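Local coordinates for 361aa long hypothetical D-aminopeptidase (Pyrococcus horikoshii, PDB 2DRH) that probably acts as an aminopeptidase of the S58 (DmpA-like) peptidase family, at the interface of chains A and B and the interface of chains A and C. Sequence-based numbering; all coordinates share one arbitrary frame. Chains: chain A/B/C, 361aa long hypothetical D-aminopeptidase.

Chain A meets chain B at contact 1 and chain C at contact 2; the two, with C-alpha centres about 35 Å apart, show different ways of pairing identical subunits. Contact 1 is polar: arginines of one chain grip carbonyl oxygens of the other. Contact 2 is mostly van der Waals packing around a loop. Both interfaces are two-fold, so every copy supplies both halves of each. They also draw on neighbouring sequence: A:Pro304 and A:Val307 of contact 2 lie just before helix 309-328, whose first turn provides B:Ser309 and B:Phe312 in contact 1. Together they could help hold the deposited four-chain assembly.

Contact 1: the interface of chains A and B. Residues chain A 74-75, 272-275; chain B 257, 261, 309, 312.
B:Arg261 reaches from helix 252-268 into the loop of A:Tyr272 to A:Asn275. With CG anti to the carbonyl carbon (chi1 -59°), CG lies against the ring of its own chain's B:Phe312. The bend at chi2 (-53°) then turns CD toward the carbonyl of A:Tyr272, 3.4 Å from that O. NE and NH2 together clasp the carbonyl O of A:Ala273, a side-on grip with each nitrogen 2.8 Å from that O. Neither bond is straight, since one oxygen serves two donors. CZ lies over the rim of the B:Phe312 ring, 3.5 Å above its plane, while NH1 turns to a water that also meets the O of A:Met74.

B:Arg257 comes alongside and offers its guanidinium face to CZ of the same phenyl ring. Its NH2 binds OD1 of A:Asn75 at 2.7 Å, on a lone pair and nearly straight (168° at H), with amide and guanidinium almost coplanar. End-on, NH1 and NH2 also share OD1 of A:Asn275, NH1 at 2.8 Å. A:Asn75 ND2 in turn donates to A:Asn275 O, which ties the two acceptor residues together, and B:Ser309 OG takes the backbone N-H of A:Asn275 at 2.9 Å. The patch thus fixes the A:Tyr272 to A:Asn275 loop against two helices of its neighbour, probably stabilising the subunit pair.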
ATOM      1  N   MET A  74      -3.803  -2.690 -10.614  1.00 15.44           N
ATOM      2  CA  MET A  74      -5.224  -2.956 -10.421  1.00 16.99           C
ATOM      3  C   MET A  74      -5.346  -4.438 -10.038  1.00 16.45           C
ATOM      4  O   MET A  74      -6.033  -4.792  -9.084  1.00 16.77           O
ATOM      5  CB  MET A  74      -6.016  -2.674 -11.701  1.00 18.69           C
ATOM      6  CG  MET A  74      -7.486  -3.096 -11.620  1.00 18.45           C
ATOM      7  SD  MET A  74      -8.423  -2.286 -10.303  1.00 23.38           S
ATOM      8  CE  MET A  74     -10.069  -2.490 -10.911  1.00 22.98           C
ATOM      9  N   ASN A  75      -4.676  -5.295 -10.798  1.00 16.73           N
ATOM     10  CA  ASN A  75      -4.667  -6.725 -10.510  1.00 16.85           C
ATOM     11  C   ASN A  75      -3.258  -7.230 -10.770  1.00 15.86           C
ATOM     12  O   ASN A  75      -2.768  -7.193 -11.900  1.00 13.61           O
ATOM     13  CB  ASN A  75      -5.677  -7.486 -11.368  1.00 15.86           C
ATOM     14  CG  ASN A  75      -5.819  -8.948 -10.934  1.00 17.33           C
ATOM     15  OD1 ASN A  75      -5.938  -9.242  -9.744  1.00 11.83           O
ATOM     16  ND2 ASN A  75      -5.816  -9.858 -11.899  1.00 12.19           N
ATOM     17  N   TYR A 272     -12.924  -5.916 -16.612  1.00 19.33           N
ATOM     18  CA  TYR A 272     -13.326  -6.250 -15.250  1.00 18.66           C
ATOM     19  C   TYR A 272     -12.194  -6.767 -14.360  1.00 19.29           C
ATOM     20  O   TYR A 272     -12.423  -7.107 -13.192  1.00 17.88           O
ATOM     21  CB  TYR A 272     -14.453  -7.293 -15.276  1.00 19.32           C
ATOM     22  CG  TYR A 272     -15.715  -6.824 -15.977  1.00 20.14           C
ATOM     23  CD1 TYR A 272     -15.847  -6.926 -17.360  1.00 21.05           C
ATOM     24  CD2 TYR A 272     -16.760  -6.248 -15.258  1.00 19.57           C
ATOM     25  CE1 TYR A 272     -16.988  -6.465 -18.009  1.00 21.80           C
ATOM     26  CE2 TYR A 272     -17.906  -5.782 -15.896  1.00 19.90           C
ATOM     27  CZ  TYR A 272     -18.013  -5.892 -17.273  1.00 21.80           C
ATOM     28  OH  TYR A 272     -19.140  -5.414 -17.916  1.00 23.87           O
ATOM     29  N   ALA A 273     -10.984  -6.831 -14.910  1.00 18.09           N
ATOM     30  CA  ALA A 273      -9.823  -7.313 -14.170  1.00 19.05           C
ATOM     31  C   ALA A 273     -10.082  -8.710 -13.586  1.00 20.30           C
ATOM     32  O   ALA A 273     -10.069  -8.901 -12.370  1.00 18.31           O
ATOM     33  CB  ALA A 273      -9.463  -6.330 -13.051  1.00 14.69           C
ATOM     34  N   TYR A 274     -10.327  -9.683 -14.456  1.00 21.82           N
ATOM     35  CA  TYR A 274     -10.558 -11.046 -13.990  1.00 22.52           C
ATOM     36  C   TYR A 274      -9.341 -11.515 -13.201  1.00 22.54           C
ATOM     37  O   TYR A 274      -8.274 -10.885 -13.233  1.00 19.77           O
ATOM     38  CB  TYR A 274     -10.817 -11.984 -15.173  1.00 22.32           C
ATOM     39  CG  TYR A 274     -12.095 -11.667 -15.915  1.00 22.81           C
ATOM     40  CD1 TYR A 274     -13.294 -11.471 -15.225  1.00 24.04           C
ATOM     41  CD2 TYR A 274     -12.113 -11.572 -17.307  1.00 24.21           C
ATOM     42  CE1 TYR A 274     -14.481 -11.187 -15.903  1.00 24.29           C
ATOM     43  CE2 TYR A 274     -13.296 -11.290 -17.996  1.00 24.57           C
ATOM     44  CZ  TYR A 274     -14.472 -11.100 -17.287  1.00 24.17           C
ATOM     45  OH  TYR A 274     -15.638 -10.840 -17.965  1.00 26.64           O
ATOM     46  N   ASN A 275      -9.499 -12.631 -12.499  1.00 20.18           N
ATOM     47  CA  ASN A 275      -8.423 -13.159 -11.682  1.00 18.33           C
ATOM     48  C   ASN A 275      -7.037 -13.233 -12.314  1.00 17.44           C
ATOM     49  O   ASN A 275      -6.056 -12.808 -11.702  1.00 16.57           O
ATOM     50  CB  ASN A 275      -8.774 -14.546 -11.164  1.00 17.59           C
ATOM     51  CG  ASN A 275      -7.665 -15.124 -10.326  1.00 18.28           C
ATOM     52  OD1 ASN A 275      -7.369 -14.623  -9.237  1.00 21.56           O
ATOM     53  ND2 ASN A 275      -7.029 -16.173 -10.828  1.00 18.18           N
TER
ATOM     54  N   ARG B 257      -9.384  -7.498  -2.961  1.00 18.84           N
ATOM     55  CA  ARG B 257      -9.515  -7.614  -4.411  1.00 17.91           C
ATOM     56  C   ARG B 257     -10.959  -7.330  -4.807  1.00 18.80           C
ATOM     57  O   ARG B 257     -11.227  -6.593  -5.761  1.00 18.41           O
ATOM     58  CB  ARG B 257      -9.130  -9.029  -4.888  1.00 17.49           C
ATOM     59  CG  ARG B 257      -7.735  -9.514  -4.476  1.00 16.61           C
ATOM     60  CD  ARG B 257      -7.420 -10.886  -5.093  1.00 16.11           C
ATOM     61  NE  ARG B 257      -7.051 -10.788  -6.507  1.00 16.08           N
ATOM     62  CZ  ARG B 257      -7.055 -11.801  -7.367  1.00 16.52           C
ATOM     63  NH1 ARG B 257      -7.422 -13.026  -6.971  1.00 13.54           N
ATOM     64  NH2 ARG B 257      -6.678 -11.593  -8.624  1.00 10.70           N
ATOM     65  N   ARG B 261     -12.904  -4.223  -7.349  1.00 19.26           N
ATOM     66  CA  ARG B 261     -13.804  -4.446  -8.472  1.00 19.77           C
ATOM     67  C   ARG B 261     -15.036  -3.543  -8.467  1.00 19.79           C
ATOM     68  O   ARG B 261     -15.681  -3.345  -9.500  1.00 19.23           O
ATOM     69  CB  ARG B 261     -14.215  -5.929  -8.523  1.00 20.12           C
ATOM     70  CG  ARG B 261     -13.027  -6.899  -8.657  1.00 19.69           C
ATOM     71  CD  ARG B 261     -12.137  -6.514  -9.851  1.00 21.39           C
ATOM     72  NE  ARG B 261     -11.070  -7.471 -10.163  1.00 15.25           N
ATOM     73  CZ  ARG B 261      -9.946  -7.600  -9.469  1.00 16.52           C
ATOM     74  NH1 ARG B 261      -9.727  -6.844  -8.406  1.00 15.83           N
ATOM     75  NH2 ARG B 261      -9.025  -8.470  -9.855  1.00 18.30           N
ATOM     76  N   SER B 309     -13.375 -15.193 -10.455  1.00 21.95           N
ATOM     77  CA  SER B 309     -13.615 -14.129 -11.431  1.00 23.51           C
ATOM     78  C   SER B 309     -15.109 -13.786 -11.540  1.00 23.80           C
ATOM     79  O   SER B 309     -15.474 -12.625 -11.766  1.00 24.39           O
ATOM     80  CB  SER B 309     -13.062 -14.508 -12.810  1.00 22.81           C
ATOM     81  OG  SER B 309     -11.641 -14.544 -12.803  1.00 22.52           O
ATOM     82  N   PHE B 312     -15.894 -11.191  -9.077  1.00 19.01           N
ATOM     83  CA  PHE B 312     -15.326  -9.895  -9.447  1.00 19.67           C
ATOM     84  C   PHE B 312     -16.319  -9.183 -10.352  1.00 19.49           C
ATOM     85  O   PHE B 312     -16.603  -8.002 -10.161  1.00 17.52           O
ATOM     86  CB  PHE B 312     -13.987 -10.065 -10.182  1.00 15.89           C
ATOM     87  CG  PHE B 312     -12.834 -10.459  -9.288  1.00 16.38           C
ATOM     88  CD1 PHE B 312     -12.982 -10.511  -7.903  1.00 17.20           C
ATOM     89  CD2 PHE B 312     -11.586 -10.759  -9.839  1.00 14.26           C
ATOM     90  CE1 PHE B 312     -11.907 -10.856  -7.076  1.00 16.51           C
ATOM     91  CE2 PHE B 312     -10.505 -11.103  -9.021  1.00 14.29           C
ATOM     92  CZ  PHE B 312     -10.665 -11.153  -7.641  1.00 17.02           C
TER
HETATM   93  O   HOH W   1      -6.832  -6.842  -7.732  1.00 17.06           O
HETATM   94  O   HOH W   2     -15.165  -6.068 -11.881  1.00 26.32           O

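Contact 2: the interface of chains A and C. Residues chain A 195, 304, 307; chain C 294-296.
A:Glu195 meets C:Lys295 with the carbons of its chain and the flank of its carboxylate, and the two side chains cross at about a right angle. CG of the glutamate rests on the backbone O of the lysine at 3.2 Å. Its OE2 lies against the lysine's methylene groups, 3.3 Å from CG. No salt bridge forms: the lysine NZ stands 6.8 Å from that OE2, so any attraction between them would act only at long range. The lysine CG sits between its backbone N and carbonyl carbon (chi1 61°), which sets the start of the aliphatic chain beside the carboxylate, while the rest, extended beyond its bend at chi2, carries the amino tip away.

Against the backbone of the same loop, A:Pro304 brings its ring CG to 3.9 Å from CA of C:Lys295, and its CD faces the carbonyl O of C:Glu296. A:Val307 adds one branch, CG1, 3.8 Å from the lysine O. The same OE2 of A:Glu195 also comes within 3.5 Å of OE2 of C:Glu296, without a bond; if both were ionised they would probably repel.

C:Glu294 meets A:Pro304 through its backbone O, while its carboxylate lies in the second shell and helps to hold the loop. C:Glu294 OE2 folds back to accept the backbone N of C:Lys295 at 3.3 Å. The same C:Glu294 OE2 accepts the backbone N of C:Glu296 at 3.2 Å, on its anti lone pair.

In the fold, this turn joins strands 288-291 and 298-302. A:Glu195 occupies the connection between strands 184-193 and 198-207, whereas A:Pro304 immediately precedes, and A:Val307 ends, the short 3-10 helix 305-307, which leads into helix 309-328.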
ATOM      1  N   GLU A 195      -6.181  26.467 -15.798  1.00 31.69           N
ATOM      2  CA  GLU A 195      -5.766  27.805 -15.395  1.00 33.21           C
ATOM      3  C   GLU A 195      -4.999  28.498 -16.515  1.00 32.80           C
ATOM      4  O   GLU A 195      -3.864  28.931 -16.332  1.00 31.63           O
ATOM      5  CB  GLU A 195      -4.905  27.742 -14.128  1.00 34.32           C
ATOM      6  CG  GLU A 195      -5.655  27.277 -12.881  1.00 36.35           C
ATOM      7  CD  GLU A 195      -6.922  28.075 -12.624  1.00 38.48           C
ATOM      8  OE1 GLU A 195      -7.967  27.762 -13.233  1.00 41.23           O
ATOM      9  OE2 GLU A 195      -6.876  29.026 -11.820  1.00 40.18           O
ATOM     10  N   PRO A 304      -1.519  22.267  -8.092  1.00 25.15           N
ATOM     11  CA  PRO A 304      -2.195  21.964  -6.829  1.00 24.88           C
ATOM     12  C   PRO A 304      -3.271  20.927  -7.120  1.00 24.67           C
ATOM     13  O   PRO A 304      -3.984  21.036  -8.116  1.00 25.49           O
ATOM     14  CB  PRO A 304      -2.781  23.313  -6.422  1.00 25.36           C
ATOM     15  CG  PRO A 304      -3.054  23.963  -7.749  1.00 27.33           C
ATOM     16  CD  PRO A 304      -1.800  23.649  -8.520  1.00 25.45           C
ATOM     17  N   VAL A 307      -6.768  21.469  -8.774  1.00 20.79           N
ATOM     18  CA  VAL A 307      -7.013  21.812 -10.173  1.00 21.85           C
ATOM     19  C   VAL A 307      -6.697  20.714 -11.187  1.00 22.08           C
ATOM     20  O   VAL A 307      -6.718  20.968 -12.392  1.00 21.85           O
ATOM     21  CB  VAL A 307      -6.215  23.083 -10.590  1.00 21.70           C
ATOM     22  CG1 VAL A 307      -6.456  24.206  -9.587  1.00 21.25           C
ATOM     23  CG2 VAL A 307      -4.742  22.763 -10.702  1.00 19.14           C
TER
ATOM     24  N   GLU C 294      -4.817  27.938  -3.361  1.00 27.65           N
ATOM     25  CA  GLU C 294      -3.880  28.084  -4.470  1.00 29.83           C
ATOM     26  C   GLU C 294      -4.429  27.401  -5.728  1.00 31.52           C
ATOM     27  O   GLU C 294      -5.029  26.326  -5.655  1.00 31.89           O
ATOM     28  CB  GLU C 294      -2.519  27.484  -4.111  1.00 30.01           C
ATOM     29  CG  GLU C 294      -1.472  27.649  -5.197  1.00 31.16           C
ATOM     30  CD  GLU C 294      -1.071  29.101  -5.411  1.00 33.72           C
ATOM     31  OE1 GLU C 294      -0.438  29.684  -4.506  1.00 35.10           O
ATOM     32  OE2 GLU C 294      -1.391  29.661  -6.479  1.00 32.33           O
ATOM     33  N   LYS C 295      -4.215  28.026  -6.882  1.00 31.80           N
ATOM     34  CA  LYS C 295      -4.708  27.489  -8.143  1.00 33.24           C
ATOM     35  C   LYS C 295      -3.661  27.501  -9.252  1.00 32.36           C
ATOM     36  O   LYS C 295      -3.860  26.907 -10.309  1.00 33.26           O
ATOM     37  CB  LYS C 295      -5.939  28.283  -8.596  1.00 35.18           C
ATOM     38  CG  LYS C 295      -5.675  29.768  -8.853  1.00 40.01           C
ATOM     39  CD  LYS C 295      -5.252  30.522  -7.587  1.00 40.96           C
ATOM     40  CE  LYS C 295      -5.002  31.996  -7.876  1.00 44.17           C
ATOM     41  NZ  LYS C 295      -4.620  32.762  -6.649  1.00 46.09           N
ATOM     42  N   GLU C 296      -2.545  28.176  -9.008  1.00 31.84           N
ATOM     43  CA  GLU C 296      -1.476  28.265  -9.993  1.00 31.97           C
ATOM     44  C   GLU C 296      -0.368  27.270  -9.684  1.00 31.08           C
ATOM     45  O   GLU C 296      -0.223  26.821  -8.546  1.00 31.96           O
ATOM     46  CB  GLU C 296      -0.880  29.677 -10.002  1.00 33.22           C
ATOM     47  CG  GLU C 296      -1.894  30.796 -10.169  1.00 35.41           C
ATOM     48  CD  GLU C 296      -2.700  30.677 -11.445  1.00 38.16           C
ATOM     49  OE1 GLU C 296      -2.101  30.433 -12.512  1.00 39.34           O
ATOM     50  OE2 GLU C 296      -3.937  30.838 -11.382  1.00 40.52           O
TER